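Local coordinates for blue copper protein (Hyphomicrobium denitrificans, PDB 3EF4) that binds one copper ion and, as expected of a pseudoazurin, probably carries electrons in the bacterial periplasm, at residues Y75-A80 / M87-Q92; V5-K10 / H41-V46; N15-Q20 / Y83-V88; D30-V35 / V65-E70. All coordinates share one frame; numbering follows the deposited sequence.

Contact 1 of 4, residues Y75-A80 / M87-Q92; sequences YVLKCA and MVVLVQ. With CU (copper (II) ion), chain D; PO4 (phosphate ion), chain H.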
loop_
_atom_site.group_PDB
_atom_site.type_symbol
_atom_site.label_atom_id
_atom_site.label_comp_id
_atom_site.label_asym_id
_atom_site.label_seq_id
_atom_site.Cartn_x
_atom_site.Cartn_y
_atom_site.Cartn_z
ATOM N N TYR A 75 6.547 2.660 -1.115
ATOM C CA TYR A 75 6.085 2.206 0.192
ATOM C C TYR A 75 4.987 1.154 0.017
ATOM O O TYR A 75 3.932 1.435 -0.529
ATOM C CB TYR A 75 5.529 3.410 0.952
ATOM C CG TYR A 75 6.565 4.437 1.272
ATOM C CD1 TYR A 75 6.915 5.423 0.366
ATOM C CD2 TYR A 75 7.223 4.428 2.502
ATOM C CE1 TYR A 75 7.881 6.379 0.669
ATOM C CE2 TYR A 75 8.164 5.361 2.806
ATOM C CZ TYR A 75 8.510 6.332 1.890
ATOM O OH TYR A 75 9.445 7.291 2.238
ATOM N N VAL A 76 5.276 -0.028 0.514
ATOM C CA VAL A 76 4.327 -1.135 0.447
ATOM C C VAL A 76 3.633 -1.282 1.784
ATOM O O VAL A 76 4.316 -1.402 2.825
ATOM C CB VAL A 76 5.044 -2.466 0.080
ATOM C CG1 VAL A 76 4.007 -3.574 -0.059
ATOM C CG2 VAL A 76 5.835 -2.325 -1.193
ATOM N N LEU A 77 2.300 -1.318 1.749
ATOM C CA LEU A 77 1.502 -1.618 2.930
ATOM C C LEU A 77 0.656 -2.846 2.650
ATOM O O LEU A 77 0.310 -3.146 1.525
ATOM C CB LEU A 77 0.654 -0.445 3.388
ATOM C CG LEU A 77 1.392 0.825 3.770
ATOM C CD1 LEU A 77 1.613 1.737 2.589
ATOM C CD2 LEU A 77 0.648 1.576 4.878
ATOM N N LYS A 78 0.310 -3.540 3.741
ATOM C CA LYS A 78 -0.561 -4.662 3.698
ATOM C C LYS A 78 -1.710 -4.492 4.685
ATOM O O LYS A 78 -1.638 -3.721 5.608
ATOM C CB LYS A 78 0.200 -5.975 4.054
ATOM C CG LYS A 78 0.783 -5.961 5.459
ATOM C CD LYS A 78 1.481 -7.284 5.788
ATOM C CE LYS A 78 2.197 -7.166 7.135
ATOM N NZ LYS A 78 2.901 -8.410 7.501
ATOM N N CYS A 79 -2.729 -5.319 4.462
ATOM C CA CYS A 79 -3.758 -5.606 5.449
ATOM C C CYS A 79 -3.359 -6.914 6.115
ATOM O O CYS A 79 -3.164 -7.916 5.422
ATOM C CB CYS A 79 -5.117 -5.713 4.809
ATOM S SG CYS A 79 -6.361 -6.400 5.906
ATOM N N ALA A 80 -3.169 -6.890 7.441
ATOM C CA ALA A 80 -2.619 -8.059 8.103
ATOM C C ALA A 80 -3.444 -9.326 7.869
ATOM O O ALA A 80 -2.856 -10.334 7.451
ATOM C CB ALA A 80 -2.480 -7.818 9.599
ATOM N N MET A 87 -4.234 -8.467 -0.350
ATOM C CA MET A 87 -4.571 -7.115 0.057
ATOM C C MET A 87 -3.285 -6.341 0.412
ATOM O O MET A 87 -2.771 -6.362 1.508
ATOM C CB MET A 87 -5.561 -7.137 1.217
ATOM C CG MET A 87 -6.185 -5.753 1.428
ATOM S SD MET A 87 -7.770 -5.889 2.307
ATOM C CE MET A 87 -8.093 -4.116 2.492
ATOM N N VAL A 88 -2.764 -5.704 -0.642
ATOM C CA VAL A 88 -1.502 -5.015 -0.685
ATOM C C VAL A 88 -1.659 -3.720 -1.467
ATOM O O VAL A 88 -2.471 -3.685 -2.417
ATOM C CB VAL A 88 -0.354 -5.890 -1.218
ATOM C CG1 VAL A 88 -0.573 -6.309 -2.666
ATOM C CG2 VAL A 88 0.994 -5.224 -1.078
ATOM N N VAL A 89 -0.948 -2.681 -1.122
ATOM C CA VAL A 89 -1.010 -1.377 -1.768
ATOM C C VAL A 89 0.394 -0.822 -1.861
ATOM O O VAL A 89 1.242 -1.051 -0.998
ATOM C CB VAL A 89 -1.963 -0.447 -1.002
ATOM C CG1 VAL A 89 -1.548 -0.281 0.470
ATOM C CG2 VAL A 89 -2.101 0.915 -1.666
ATOM N N LEU A 90 0.624 -0.038 -2.912
ATOM C CA LEU A 90 1.896 0.559 -3.210
ATOM C C LEU A 90 1.706 2.080 -3.316
ATOM O O LEU A 90 0.936 2.555 -4.151
ATOM C CB LEU A 90 2.455 0.015 -4.515
ATOM C CG LEU A 90 3.851 0.510 -4.949
ATOM C CD1 LEU A 90 4.891 0.163 -3.915
ATOM C CD2 LEU A 90 4.247 -0.052 -6.312
ATOM N N VAL A 91 2.429 2.828 -2.499
ATOM C CA VAL A 91 2.386 4.287 -2.543
ATOM C C VAL A 91 3.734 4.758 -3.076
ATOM O O VAL A 91 4.779 4.403 -2.512
ATOM C CB VAL A 91 2.136 4.900 -1.167
ATOM C CG1 VAL A 91 2.140 6.412 -1.219
ATOM C CG2 VAL A 91 0.817 4.399 -0.605
ATOM N N GLN A 92 3.715 5.559 -4.121
ATOM C CA GLN A 92 4.925 6.196 -4.650
ATOM C C GLN A 92 4.963 7.638 -4.234
ATOM O O GLN A 92 4.053 8.404 -4.555
ATOM C CB GLN A 92 4.890 6.142 -6.161
ATOM C CG GLN A 92 6.135 6.803 -6.754
ATOM C CD GLN A 92 6.203 6.664 -8.274
ATOM O OE1 GLN A 92 5.506 5.833 -8.887
ATOM N NE2 GLN A 92 7.094 7.445 -8.866
HETATM CU CU CU D . -8.170 -6.657 4.667
HETATM P P PO4 H . 2.073 -8.397 11.506
HETATM O O1 PO4 H . 0.789 -9.222 11.139
HETATM O O2 PO4 H . 2.986 -8.226 10.214
HETATM O O3 PO4 H . 1.654 -6.953 12.017
HETATM O O4 PO4 H . 2.905 -9.138 12.611
#
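C79 and M87 meet at the loop end of the hairpin made by strands 73-78 and 88-93. CB of C79 packs on CG of M87 at 3.5 Å. Both side chains run toward the same copper ion. SG of C79 is anti to its backbone N (chi1 168°) and lies 2.2 Å from the metal. M87 is extended beyond CG and brings its SD to 2.5 Å from the copper. The backbone ties the two ligands as well: C79 N donates to M87 O at 3.1 Å. H41 and H82 complete the site.

Away from the metal the strands form an antiparallel ladder. Y75-V91 and L77-V89 are hydrogen-bonded pairs; V76-L90 and K78-V88 are non-hydrogen-bonded. On one face the branches of V76 cross obliquely over their neighbours. CG1 of V76 touches CG2 of V88 at 3.6 Å, and CG2 of V76 touches CD1 of L90 at 3.8 Å. Helix 109-119 packs against V88 and L90. On the other face CB of L77 rests on CG1 of V89 at 3.7 Å. The Y75 ring turns an edge to V91 O, and its hydroxyl bonds to K71 O.

One cysteine thiolate, two histidines and an axial methionine thioether are the classic ligand set of a type 1 (blue) copper site. The longer thioether bond is consistent with M87 being the weaker of the two sulfur ligands.

Contact 2 of 4, residues V5-K10 / H41-V46; sequences VEMRNK and HNAESV. With CU (copper (II) ion), chain D.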
loop_
_atom_site.group_PDB
_atom_site.type_symbol
_atom_site.label_atom_id
_atom_site.label_comp_id
_atom_site.label_asym_id
_atom_site.label_seq_id
_atom_site.Cartn_x
_atom_site.Cartn_y
_atom_site.Cartn_z
ATOM N N VAL A 5 -7.250 5.932 0.373
ATOM C CA VAL A 5 -7.259 4.542 -0.045
ATOM C C VAL A 5 -8.290 3.822 0.780
ATOM O O VAL A 5 -8.241 3.815 2.001
ATOM C CB VAL A 5 -5.876 3.918 0.150
ATOM C CG1 VAL A 5 -5.930 2.433 -0.152
ATOM C CG2 VAL A 5 -4.875 4.644 -0.724
ATOM N N GLU A 6 -9.286 3.261 0.116
ATOM C CA GLU A 6 -10.314 2.522 0.800
ATOM C C GLU A 6 -9.937 1.059 1.054
ATOM O O GLU A 6 -9.342 0.417 0.185
ATOM C CB GLU A 6 -11.604 2.525 -0.036
ATOM C CG GLU A 6 -12.189 3.894 -0.261
ATOM C CD GLU A 6 -13.578 3.841 -0.902
ATOM O OE1 GLU A 6 -13.922 2.750 -1.426
ATOM O OE2 GLU A 6 -14.253 4.880 -0.841
ATOM N N MET A 7 -10.284 0.563 2.244
ATOM C CA MET A 7 -10.172 -0.854 2.574
ATOM C C MET A 7 -11.490 -1.559 2.222
ATOM O O MET A 7 -12.506 -1.214 2.871
ATOM C CB MET A 7 -9.694 -0.938 4.039
ATOM C CG MET A 7 -8.278 -0.398 4.148
ATOM S SD MET A 7 -7.452 -0.323 5.735
ATOM C CE MET A 7 -8.433 0.912 6.573
ATOM N N ARG A 8 -11.467 -2.471 1.260
ATOM C CA ARG A 8 -12.720 -3.016 0.706
ATOM C C ARG A 8 -12.707 -4.548 0.644
ATOM O O ARG A 8 -11.742 -5.197 0.316
ATOM C CB ARG A 8 -12.980 -2.488 -0.704
ATOM C CG ARG A 8 -13.165 -0.978 -0.752
ATOM C CD ARG A 8 -13.622 -0.513 -2.095
ATOM N NE ARG A 8 -14.973 -0.993 -2.413
ATOM C CZ ARG A 8 -16.080 -0.305 -2.474
ATOM N NH1 ARG A 8 -17.188 -0.993 -2.807
ATOM N NH2 ARG A 8 -16.155 0.980 -2.202
ATOM N N ASN A 9 -13.869 -5.133 0.976
ATOM C CA ASN A 9 -14.085 -6.536 0.815
ATOM C C ASN A 9 -14.078 -6.928 -0.668
ATOM O O ASN A 9 -13.589 -7.985 -1.019
ATOM C CB ASN A 9 -15.413 -6.937 1.405
ATOM C CG ASN A 9 -15.456 -6.775 2.906
ATOM O OD1 ASN A 9 -14.396 -6.719 3.554
ATOM N ND2 ASN A 9 -16.664 -6.641 3.411
ATOM N N LYS A 10 -14.583 -6.066 -1.535
ATOM C CA LYS A 10 -14.644 -6.318 -2.957
ATOM C C LYS A 10 -14.587 -5.020 -3.755
ATOM O O LYS A 10 -15.185 -4.052 -3.264
ATOM C CB LYS A 10 -15.963 -7.093 -3.272
ATOM N N HIS A 41 -10.475 -4.773 8.292
ATOM C CA HIS A 41 -9.217 -4.587 7.600
ATOM C C HIS A 41 -8.293 -3.698 8.388
ATOM O O HIS A 41 -8.715 -3.022 9.308
ATOM C CB HIS A 41 -9.451 -3.944 6.250
ATOM C CG HIS A 41 -10.386 -4.678 5.347
ATOM N ND1 HIS A 41 -9.990 -5.808 4.653
ATOM C CD2 HIS A 41 -11.696 -4.446 5.065
ATOM C CE1 HIS A 41 -11.023 -6.228 3.967
ATOM N NE2 HIS A 41 -12.091 -5.432 4.185
ATOM N N ASN A 42 -7.030 -3.661 8.041
ATOM C CA ASN A 42 -6.138 -2.623 8.487
ATOM C C ASN A 42 -5.169 -2.266 7.366
ATOM O O ASN A 42 -5.163 -2.847 6.296
ATOM C CB ASN A 42 -5.395 -2.945 9.769
ATOM C CG ASN A 42 -4.139 -3.782 9.616
ATOM O OD1 ASN A 42 -4.069 -4.660 8.771
ATOM N ND2 ASN A 42 -3.165 -3.458 10.451
ATOM N N ALA A 43 -4.305 -1.306 7.686
ATOM C CA ALA A 43 -3.189 -0.976 6.787
ATOM C C ALA A 43 -1.956 -0.816 7.647
ATOM O O ALA A 43 -1.953 -0.113 8.651
ATOM C CB ALA A 43 -3.443 0.280 5.996
ATOM N N GLU A 44 -0.893 -1.501 7.274
ATOM C CA GLU A 44 0.389 -1.430 7.987
ATOM C C GLU A 44 1.530 -1.654 7.022
ATOM O O GLU A 44 1.418 -2.376 6.014
ATOM C CB GLU A 44 0.421 -2.427 9.139
ATOM C CG GLU A 44 0.393 -3.891 8.721
ATOM C CD GLU A 44 0.413 -4.761 9.939
ATOM O OE1 GLU A 44 -0.559 -4.791 10.684
ATOM O OE2 GLU A 44 1.424 -5.405 10.244
ATOM N N SER A 45 2.683 -1.102 7.338
ATOM C CA SER A 45 3.865 -1.304 6.546
ATOM C C SER A 45 4.234 -2.760 6.374
ATOM O O SER A 45 4.143 -3.524 7.338
ATOM C CB SER A 45 5.051 -0.606 7.242
ATOM O OG SER A 45 4.834 0.768 7.405
ATOM N N VAL A 46 4.682 -3.131 5.192
ATOM C CA VAL A 46 5.386 -4.395 5.011
ATOM C C VAL A 46 6.828 -4.102 5.399
ATOM O O VAL A 46 7.600 -3.561 4.632
ATOM C CB VAL A 46 5.229 -4.912 3.593
ATOM C CG1 VAL A 46 6.020 -6.184 3.377
ATOM C CG2 VAL A 46 3.760 -5.232 3.312
HETATM CU CU CU D . -8.170 -6.657 4.667
#
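N9 and H41 both place CG anti to their own carbonyl carbon and beside the backbone N (chi1 -66° and -57°). NE2 of H41 donates to OD1 of N9 at 2.7 Å. The bond is bent, and the oxygen sits somewhat out of the ring plane. The two side chains cross with their planes 48° apart. On the other side of the imidazole, ND1 binds the copper ion at 2.0 Å. The ring is thus gripped at both nitrogens, which should fix its rotation. The bond from NE2 may also polarise it. R8 N lies 4.1 Å above one face of this ring, offset toward the rim.

This is the layout of a cupredoxin. One histidine ligand comes from the loop after strand 31-35, while C79, H82 and M87 come from a later loop. The contact sets that first histidine against the end of strand 2-8.

CB of M7 packs on CB of H41 at 3.7 Å. Further out, SD of M7 comes near the carbonyl carbon of N42 and CB of A43, but M7 has two conformers and this part is doubtful.

N42 points away from strand 2-8. Its ND2 donates to OE1 of E44 at 2.9 Å, and its OD1 accepts from A80 N. R8 also turns outward, where its NH2 makes a salt bridge to OE1 of E6 at 3.0 Å.

Contact 3 of 4, residues N15-Q20 / Y83-V88; sequences NTMVFQ and YGMGMV. With CU (copper (II) ion), chain D.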
loop_
_atom_site.group_PDB
_atom_site.type_symbol
_atom_site.label_atom_id
_atom_site.label_comp_id
_atom_site.label_asym_id
_atom_site.label_seq_id
_atom_site.Cartn_x
_atom_site.Cartn_y
_atom_site.Cartn_z
ATOM N N ASN A 15 -12.862 -7.910 -7.652
ATOM C CA ASN A 15 -11.680 -8.375 -6.915
ATOM C C ASN A 15 -11.929 -8.294 -5.404
ATOM O O ASN A 15 -12.400 -7.243 -4.956
ATOM C CB ASN A 15 -10.431 -7.605 -7.329
ATOM C CG ASN A 15 -10.196 -7.557 -8.844
ATOM O OD1 ASN A 15 -9.958 -8.546 -9.525
ATOM N ND2 ASN A 15 -10.250 -6.332 -9.351
ATOM N N THR A 16 -11.615 -9.365 -4.684
ATOM C CA THR A 16 -11.793 -9.343 -3.226
ATOM C C THR A 16 -10.504 -9.012 -2.434
ATOM O O THR A 16 -9.381 -9.286 -2.807
ATOM C CB THR A 16 -12.276 -10.684 -2.692
ATOM O OG1 THR A 16 -11.258 -11.646 -3.063
ATOM C CG2 THR A 16 -13.633 -11.054 -3.285
ATOM N N MET A 17 -10.735 -8.430 -1.269
ATOM C CA MET A 17 -9.764 -7.995 -0.268
ATOM C C MET A 17 -8.753 -7.052 -0.934
ATOM O O MET A 17 -7.610 -7.369 -1.223
ATOM C CB MET A 17 -9.048 -9.170 0.375
ATOM C CG MET A 17 -9.990 -10.241 0.830
ATOM S SD MET A 17 -11.182 -9.579 2.021
ATOM C CE MET A 17 -11.900 -11.127 2.583
ATOM N N VAL A 18 -9.252 -5.870 -1.185
ATOM C CA VAL A 18 -8.490 -4.894 -1.928
ATOM C C VAL A 18 -8.386 -3.555 -1.248
ATOM O O VAL A 18 -9.308 -3.075 -0.589
ATOM C CB VAL A 18 -9.093 -4.680 -3.343
ATOM C CG1 VAL A 18 -9.124 -5.986 -4.100
ATOM C CG2 VAL A 18 -10.480 -4.102 -3.257
ATOM N N PHE A 19 -7.222 -2.928 -1.462
ATOM C CA PHE A 19 -7.095 -1.509 -1.273
ATOM C C PHE A 19 -7.465 -0.811 -2.577
ATOM O O PHE A 19 -6.988 -1.215 -3.641
ATOM C CB PHE A 19 -5.644 -1.173 -0.899
ATOM C CG PHE A 19 -5.213 -1.564 0.481
ATOM C CD1 PHE A 19 -5.628 -0.915 1.625
ATOM C CD2 PHE A 19 -4.349 -2.624 0.650
ATOM C CE1 PHE A 19 -5.190 -1.298 2.869
ATOM C CE2 PHE A 19 -3.898 -3.001 1.882
ATOM C CZ PHE A 19 -4.324 -2.332 3.025
ATOM N N GLN A 20 -8.292 0.201 -2.505
ATOM C CA GLN A 20 -8.734 0.919 -3.683
ATOM C C GLN A 20 -8.391 2.398 -3.552
ATOM O O GLN A 20 -8.964 3.073 -2.663
ATOM C CB GLN A 20 -10.246 0.754 -3.871
ATOM C CG GLN A 20 -10.706 1.389 -5.183
ATOM C CD GLN A 20 -11.908 0.679 -5.761
ATOM O OE1 GLN A 20 -12.909 0.538 -5.040
ATOM N NE2 GLN A 20 -11.888 0.239 -7.033
ATOM N N TYR A 83 -3.333 -10.141 3.709
ATOM C CA TYR A 83 -2.167 -10.036 2.821
ATOM C C TYR A 83 -2.032 -11.214 1.911
ATOM O O TYR A 83 -1.810 -11.072 0.704
ATOM C CB TYR A 83 -0.915 -9.893 3.653
ATOM C CG TYR A 83 0.340 -9.496 2.927
ATOM C CD1 TYR A 83 0.354 -8.650 1.840
ATOM C CD2 TYR A 83 1.561 -9.976 3.368
ATOM C CE1 TYR A 83 1.514 -8.304 1.221
ATOM C CE2 TYR A 83 2.746 -9.621 2.752
ATOM C CZ TYR A 83 2.728 -8.781 1.658
ATOM O OH TYR A 83 3.863 -8.397 1.012
ATOM N N GLY A 84 -2.225 -12.408 2.469
ATOM C CA GLY A 84 -2.183 -13.611 1.678
ATOM C C GLY A 84 -3.246 -13.755 0.646
ATOM O O GLY A 84 -3.127 -14.531 -0.328
ATOM N N MET A 85 -4.331 -13.015 0.766
ATOM C CA MET A 85 -5.414 -12.941 -0.184
ATOM C C MET A 85 -5.183 -11.815 -1.155
ATOM O O MET A 85 -6.051 -11.493 -1.944
ATOM C CB MET A 85 -6.749 -12.749 0.555
ATOM C CG MET A 85 -7.249 -14.013 1.239
ATOM S SD MET A 85 -8.631 -13.905 2.395
ATOM C CE MET A 85 -7.718 -13.723 3.842
ATOM N N GLY A 86 -4.015 -11.182 -1.102
ATOM C CA GLY A 86 -3.750 -10.150 -2.092
ATOM C C GLY A 86 -3.948 -8.730 -1.632
ATOM O O GLY A 86 -3.826 -7.836 -2.461
ATOM N N MET A 87 -4.234 -8.467 -0.350
ATOM C CA MET A 87 -4.571 -7.115 0.057
ATOM C C MET A 87 -3.285 -6.341 0.412
ATOM O O MET A 87 -2.771 -6.362 1.508
ATOM C CB MET A 87 -5.561 -7.137 1.217
ATOM C CG MET A 87 -6.185 -5.753 1.428
ATOM S SD MET A 87 -7.770 -5.889 2.307
ATOM C CE MET A 87 -8.093 -4.116 2.492
ATOM N N VAL A 88 -2.764 -5.704 -0.642
ATOM C CA VAL A 88 -1.502 -5.015 -0.685
ATOM C C VAL A 88 -1.659 -3.720 -1.467
ATOM O O VAL A 88 -2.471 -3.685 -2.417
ATOM C CB VAL A 88 -0.354 -5.890 -1.218
ATOM C CG1 VAL A 88 -0.573 -6.309 -2.666
ATOM C CG2 VAL A 88 0.994 -5.224 -1.078
HETATM CU CU CU D . -8.170 -6.657 4.667
HETATM O O HOH W 1 -8.482 -12.309 -2.830
HETATM O O HOH W 2 -5.168 -4.446 -2.938
#
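The F19 ring has the methyl group of M87 over one face and V88 N at its edge, in plane. CE of M87 stands 4.0 Å from the ring centroid and only 8° off the normal, a CH-pi contact. SD follows obliquely at 5.0 Å from the same centroid, so the pair is also a Met-aromatic contact. The two side chains cross at about a right angle.

The segment 83-88 belongs to the cupredoxin loop that carries copper ligands, and M87 is the centre of an inverse gamma turn in it. Residues 16-19 run beside this loop. M17 O presses on the base of the ligand side chain, 3.2 Å from CB of M87. Closer to the copper, M17 C lies 3.6 Å from SD of M87. F19 CE2 meets CG of M87 at 3.6 Å. CE of M87 also lies 3.5 Å from V18 O. The M87 side chain is thus packed from CB to CE by M17, V18 and F19, which should limit its movement.

Nearer the surface, CG of M17 touches CB of M85 at 4.1 Å. No direct hydrogen bond joins the segments. R114 of helix 109-119 donates to T16 O and makes weak bonds to M17 O and G86 O. One water links OG1 of T16 to M85 O. A second accepts from F19 N and donates to V88 O, at 2.9 Å from each.

Contact 4 of 4, residues D30-V35 / V65-E70; sequences DTVKFV and VVFNAE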
loop_
_atom_site.group_PDB
_atom_site.type_symbol
_atom_site.label_atom_id
_atom_site.label_comp_id
_atom_site.label_asym_id
_atom_site.label_seq_id
_atom_site.Cartn_x
_atom_site.Cartn_y
_atom_site.Cartn_z
ATOM N N ASP A 30 2.311 15.150 1.182
ATOM C CA ASP A 30 0.952 14.656 1.080
ATOM C C ASP A 30 0.662 13.673 2.202
ATOM O O ASP A 30 1.512 13.059 2.802
ATOM C CB ASP A 30 0.727 13.946 -0.251
ATOM C CG ASP A 30 0.674 14.906 -1.424
ATOM O OD1 ASP A 30 0.631 14.399 -2.566
ATOM O OD2 ASP A 30 0.683 16.142 -1.250
ATOM N N THR A 31 -0.605 13.499 2.462
ATOM C CA THR A 31 -1.020 12.432 3.348
ATOM C C THR A 31 -1.775 11.390 2.537
ATOM O O THR A 31 -2.492 11.680 1.571
ATOM C CB THR A 31 -1.949 12.862 4.483
ATOM O OG1 THR A 31 -2.979 13.566 3.771
ATOM C CG2 THR A 31 -1.419 13.892 5.436
ATOM N N VAL A 32 -1.631 10.147 2.949
ATOM C CA VAL A 32 -2.444 9.087 2.405
ATOM C C VAL A 32 -3.239 8.502 3.568
ATOM O O VAL A 32 -2.673 7.985 4.543
ATOM C CB VAL A 32 -1.617 7.988 1.703
ATOM C CG1 VAL A 32 -2.539 6.943 1.089
ATOM C CG2 VAL A 32 -0.715 8.607 0.642
ATOM N N LYS A 33 -4.555 8.612 3.510
ATOM C CA LYS A 33 -5.430 8.090 4.558
ATOM C C LYS A 33 -6.068 6.804 4.092
ATOM O O LYS A 33 -6.741 6.788 3.042
ATOM C CB LYS A 33 -6.601 9.057 4.863
ATOM C CG LYS A 33 -6.385 10.430 5.256
ATOM C CD LYS A 33 -7.685 11.000 5.844
ATOM C CE LYS A 33 -7.210 12.097 6.799
ATOM N NZ LYS A 33 -8.398 12.733 7.467
ATOM N N PHE A 34 -5.855 5.760 4.859
ATOM C CA PHE A 34 -6.450 4.450 4.649
ATOM C C PHE A 34 -7.706 4.382 5.503
ATOM O O PHE A 34 -7.626 4.546 6.722
ATOM C CB PHE A 34 -5.446 3.342 5.050
ATOM C CG PHE A 34 -4.161 3.433 4.245
ATOM C CD1 PHE A 34 -3.122 4.246 4.663
ATOM C CD2 PHE A 34 -4.049 2.750 3.049
ATOM C CE1 PHE A 34 -2.000 4.373 3.879
ATOM C CE2 PHE A 34 -2.901 2.872 2.264
ATOM C CZ PHE A 34 -1.889 3.695 2.703
ATOM N N VAL A 35 -8.851 4.240 4.829
ATOM C CA VAL A 35 -10.126 4.373 5.502
ATOM C C VAL A 35 -10.882 3.048 5.523
ATOM O O VAL A 35 -10.856 2.323 4.528
ATOM C CB VAL A 35 -10.985 5.491 4.878
ATOM C CG1 VAL A 35 -10.292 6.843 5.080
ATOM C CG2 VAL A 35 -11.310 5.250 3.404
ATOM N N VAL A 65 -6.041 4.944 9.369
ATOM C CA VAL A 65 -4.652 5.269 9.666
ATOM C C VAL A 65 -4.096 6.097 8.512
ATOM O O VAL A 65 -4.543 5.969 7.363
ATOM C CB VAL A 65 -3.852 3.982 9.873
ATOM C CG1 VAL A 65 -3.671 3.160 8.593
ATOM C CG2 VAL A 65 -2.476 4.284 10.489
ATOM N N VAL A 66 -3.143 6.939 8.818
ATOM C CA VAL A 66 -2.466 7.791 7.849
ATOM C C VAL A 66 -1.029 7.389 7.666
ATOM O O VAL A 66 -0.325 6.961 8.590
ATOM C CB VAL A 66 -2.677 9.226 8.399
ATOM C CG1 VAL A 66 -1.505 9.699 9.224
ATOM C CG2 VAL A 66 -3.009 10.248 7.314
ATOM N N PHE A 67 -0.597 7.552 6.428
ATOM C CA PHE A 67 0.793 7.557 6.018
ATOM C C PHE A 67 1.150 9.010 5.650
ATOM O O PHE A 67 0.499 9.584 4.755
ATOM C CB PHE A 67 1.063 6.649 4.831
ATOM C CG PHE A 67 2.439 6.792 4.216
ATOM C CD1 PHE A 67 2.561 6.991 2.851
ATOM C CD2 PHE A 67 3.590 6.740 4.955
ATOM C CE1 PHE A 67 3.775 7.131 2.223
ATOM C CE2 PHE A 67 4.819 6.884 4.317
ATOM C CZ PHE A 67 4.917 7.058 2.970
ATOM N N ASN A 68 2.108 9.554 6.315
ATOM C CA ASN A 68 2.565 10.920 6.026
ATOM C C ASN A 68 3.706 10.819 5.034
ATOM O O ASN A 68 4.834 10.490 5.380
ATOM C CB ASN A 68 3.006 11.623 7.298
ATOM C CG ASN A 68 1.911 11.803 8.318
ATOM O OD1 ASN A 68 2.094 11.495 9.513
ATOM N ND2 ASN A 68 0.808 12.263 7.862
ATOM N N ALA A 69 3.439 11.046 3.763
ATOM C CA ALA A 69 4.439 10.900 2.718
ATOM C C ALA A 69 5.474 11.989 2.863
ATOM O O ALA A 69 5.064 13.142 2.867
ATOM C CB ALA A 69 3.722 10.943 1.372
ATOM N N GLU A 70 6.749 11.633 3.012
ATOM C CA GLU A 70 7.798 12.618 3.236
ATOM C C GLU A 70 9.030 12.343 2.396
ATOM O O GLU A 70 9.427 13.199 1.603
ATOM C CB GLU A 70 8.150 12.690 4.725
ATOM C CG GLU A 70 7.022 13.192 5.598
ATOM C CD GLU A 70 6.606 14.624 5.333
ATOM O OE1 GLU A 70 7.502 15.380 4.910
ATOM O OE2 GLU A 70 5.436 14.953 5.580
HETATM O O HOH W 3 2.874 14.096 5.089
#
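F34 of strand 31-35 packs on V65 and F67 of strand 65-68. Its CB touches CG1 of V65 at 4.0 Å. CG, anti to the carbonyl carbon (chi1 -59°), lies 4.0 Å from V65 O. CD1 comes closer to V65 O, at 3.5 Å, with that oxygen at the ring edge in plane. CE1 reaches CB of F67 at 3.9 Å, also at the edge. Past that point the ring leaves strand 65-68: CE2 packs on V89 and CZ on L77, both in the core of the sandwich.

F34 and F67 lie side by side and point the same way. The F67 ring has A69 N 4.1 Å above one face, over its centre. Y75 and W50 also meet this ring.

The backbones of V32 and F67 bond to each other in both directions, and F34 N donates to V65 O at 2.8 Å. A69 N donates to D30 O at 2.9 Å. On the opposite face from the two phenylalanines, CG2 of T31 lies alongside ND2 of N68.

An edge strand paired antiparallel with 31-35, with F34 and F67 on the face turned to the core, suits the Greek-key beta sandwich of cupredoxins.

Overall arrangement
From the N terminus, strand 2-8 opens contact 2, residues 15-20 open contact 3, and strand 31-35 opens contact 4. Contact 2 closes first, at 41-46, bringing a copper ligand back to strand 2-8. Contact 4 closes next, at 65-70, adding the last strand on that side of the sheet. Contact 2 therefore crosses contacts 3 and 4, while contact 4 lies wholly within the span of contact 3. Contact 1 is a local hairpin that starts after both have closed. Contact 3 closes at 83-88, at the loop of this hairpin, and shares M87 and V88 with it. Contacts 1, 2 and 3 reach the copper; contact 4 meets contact 1 through the aromatic core.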